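Local coordinates for protein TgTwinScan_2721 - E2 domain (Toxoplasma gondii, PDB 2F4Z) that probably acts as a ubiquitin-conjugating (E2) enzyme, carrying activated ubiquitin as a thioester on a catalytic cysteine, at residues Met111-Lys116 against Gln152-Asp157. Residues are numbered along the deposited sequence; the frame is centred on the assembly and turned at random.
Sequences MKFVTK and QAMLAD
Phe113 reaches across to Leu155 and Met154, and these three side chains make the whole contact between 111-116 and 152-157. The tight spot is at the far end of the ring, where Phe113 CZ lies 3.8 Å from Leu155 CD1, one methyl branch of the leucine. The two side chains meet at a slant. CB of Phe113 already points to the helix, and with CG anti to the carbonyl carbon and beside the backbone N (chi1 -79°) the ring continues that way; the closest CA atoms, those of Phe113 and Gln152, are 11.5 Å apart, so the contact is left to long side chains reaching in from both sides. Packing is looser toward Met154, where the terminal methyl CE stays 4.5 Å from Phe113 CE1. Phe113 and Leu155 are buried, whereas Met154, on the looser side, is partly exposed. Ile122 touches both Phe113 and Leu155, and Ile151 adds to the apolar surround of the ring. In the UBC fold, this joins strand 110-113, an outermost strand of this chain's antiparallel sheet, to the C-terminal end of helix 144-156, while Phe94 and Leu96 of adjacent strand 93-99 also pack on Phe113.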
loop_
_atom_site.group_PDB
_atom_site.type_symbol
_atom_site.label_atom_id
_atom_site.label_comp_id
_atom_site.label_asym_id
_atom_site.label_seq_id
_atom_site.Cartn_x
_atom_site.Cartn_y
_atom_site.Cartn_z
ATOM N N MET A 111 -13.501 -7.907 7.531
ATOM C CA MET A 111 -13.723 -6.830 8.485
ATOM C C MET A 111 -15.175 -6.466 8.475
ATOM O O MET A 111 -15.830 -6.501 7.418
ATOM C CB MET A 111 -12.865 -5.629 8.110
ATOM C CG MET A 111 -11.363 -5.940 8.156
ATOM S SD MET A 111 -10.496 -4.390 8.107
ATOM C CE MET A 111 -8.774 -4.863 8.117
ATOM N N LYS A 112 -15.705 -6.181 9.652
ATOM C CA LYS A 112 -17.068 -5.608 9.779
ATOM C C LYS A 112 -17.109 -4.694 10.998
ATOM O O LYS A 112 -16.300 -4.862 11.902
ATOM C CB LYS A 112 -18.122 -6.703 9.939
ATOM C CG LYS A 112 -17.937 -7.535 11.181
ATOM C CD LYS A 112 -19.001 -8.566 11.276
ATOM C CE LYS A 112 -18.612 -9.533 12.405
ATOM N NZ LYS A 112 -19.733 -10.420 12.824
ATOM N N PHE A 113 -18.018 -3.709 11.002
ATOM C CA PHE A 113 -18.203 -2.877 12.177
ATOM C C PHE A 113 -18.865 -3.661 13.286
ATOM O O PHE A 113 -19.834 -4.428 13.054
ATOM C CB PHE A 113 -18.988 -1.606 11.846
ATOM C CG PHE A 113 -18.133 -0.517 11.189
ATOM C CD1 PHE A 113 -17.660 -0.664 9.878
ATOM C CD2 PHE A 113 -17.850 0.662 11.876
ATOM C CE1 PHE A 113 -16.854 0.366 9.295
ATOM C CE2 PHE A 113 -17.114 1.672 11.320
ATOM C CZ PHE A 113 -16.622 1.547 10.002
ATOM N N VAL A 114 -18.309 -3.538 14.481
ATOM C CA VAL A 114 -19.016 -3.990 15.701
ATOM C C VAL A 114 -19.872 -2.817 16.209
ATOM O O VAL A 114 -21.054 -3.007 16.448
ATOM C CB VAL A 114 -18.015 -4.463 16.766
ATOM C CG1 VAL A 114 -18.701 -4.655 18.145
ATOM C CG2 VAL A 114 -17.319 -5.728 16.250
ATOM N N THR A 115 -19.289 -1.614 16.332
ATOM C CA THR A 115 -20.027 -0.386 16.699
ATOM C C THR A 115 -21.144 -0.084 15.664
ATOM O O THR A 115 -20.876 -0.063 14.449
ATOM C CB THR A 115 -19.104 0.815 16.688
ATOM O OG1 THR A 115 -17.953 0.579 17.523
ATOM C CG2 THR A 115 -19.843 2.103 17.123
ATOM N N LYS A 116 -22.390 0.117 16.132
ATOM C CA LYS A 116 -23.499 0.587 15.255
ATOM C C LYS A 116 -23.161 1.910 14.587
ATOM O O LYS A 116 -22.692 2.889 15.218
ATOM C CB LYS A 116 -24.841 0.687 16.038
ATOM C CG LYS A 116 -25.513 -0.632 16.452
ATOM C CD LYS A 116 -25.843 -1.474 15.176
ATOM C CE LYS A 116 -26.896 -2.609 15.341
ATOM N NZ LYS A 116 -26.565 -3.698 16.360
ATOM N N GLN A 152 -11.652 4.249 7.026
ATOM C CA GLN A 152 -11.797 5.561 7.598
ATOM C C GLN A 152 -12.076 6.599 6.511
ATOM O O GLN A 152 -12.832 7.526 6.747
ATOM C CB GLN A 152 -10.554 5.908 8.396
ATOM C CG GLN A 152 -10.613 7.296 9.094
ATOM C CD GLN A 152 -9.323 7.538 9.839
ATOM O OE1 GLN A 152 -8.279 7.588 9.222
ATOM N NE2 GLN A 152 -9.376 7.597 11.156
ATOM N N ALA A 153 -11.500 6.431 5.310
ATOM C CA ALA A 153 -11.725 7.352 4.211
ATOM C C ALA A 153 -13.128 7.189 3.684
ATOM O O ALA A 153 -13.743 8.185 3.270
ATOM C CB ALA A 153 -10.748 7.126 3.099
ATOM N N MET A 154 -13.622 5.950 3.651
ATOM C CA MET A 154 -15.002 5.672 3.271
ATOM C C MET A 154 -16.040 6.420 4.201
ATOM O O MET A 154 -17.052 6.932 3.742
ATOM C CB MET A 154 -15.165 4.165 3.298
ATOM C CG MET A 154 -16.395 3.570 2.728
ATOM S SD MET A 154 -17.417 2.631 3.892
ATOM C CE MET A 154 -16.356 1.825 5.077
ATOM N N LEU A 155 -15.768 6.512 5.497
ATOM C CA LEU A 155 -16.561 7.332 6.418
ATOM C C LEU A 155 -16.566 8.819 6.025
ATOM O O LEU A 155 -17.526 9.534 6.319
ATOM C CB LEU A 155 -16.007 7.205 7.842
ATOM C CG LEU A 155 -16.569 6.170 8.830
ATOM C CD1 LEU A 155 -16.945 4.861 8.222
ATOM C CD2 LEU A 155 -15.619 5.999 10.039
ATOM N N ALA A 156 -15.484 9.289 5.404
ATOM C CA ALA A 156 -15.413 10.673 4.922
ATOM C C ALA A 156 -16.031 10.879 3.518
ATOM O O ALA A 156 -16.220 12.006 3.081
ATOM C CB ALA A 156 -14.007 11.180 4.984
ATOM N N ASP A 157 -16.371 9.795 2.826
ATOM C CA ASP A 157 -16.934 9.918 1.504
ATOM C C ASP A 157 -18.022 8.894 1.233
ATOM O O ASP A 157 -17.826 7.960 0.476
ATOM C CB ASP A 157 -15.820 9.972 0.444
ATOM C CG ASP A 157 -15.327 11.417 0.189
ATOM O OD1 ASP A 157 -14.278 11.870 0.773
ATOM O OD2 ASP A 157 -16.033 12.132 -0.565
#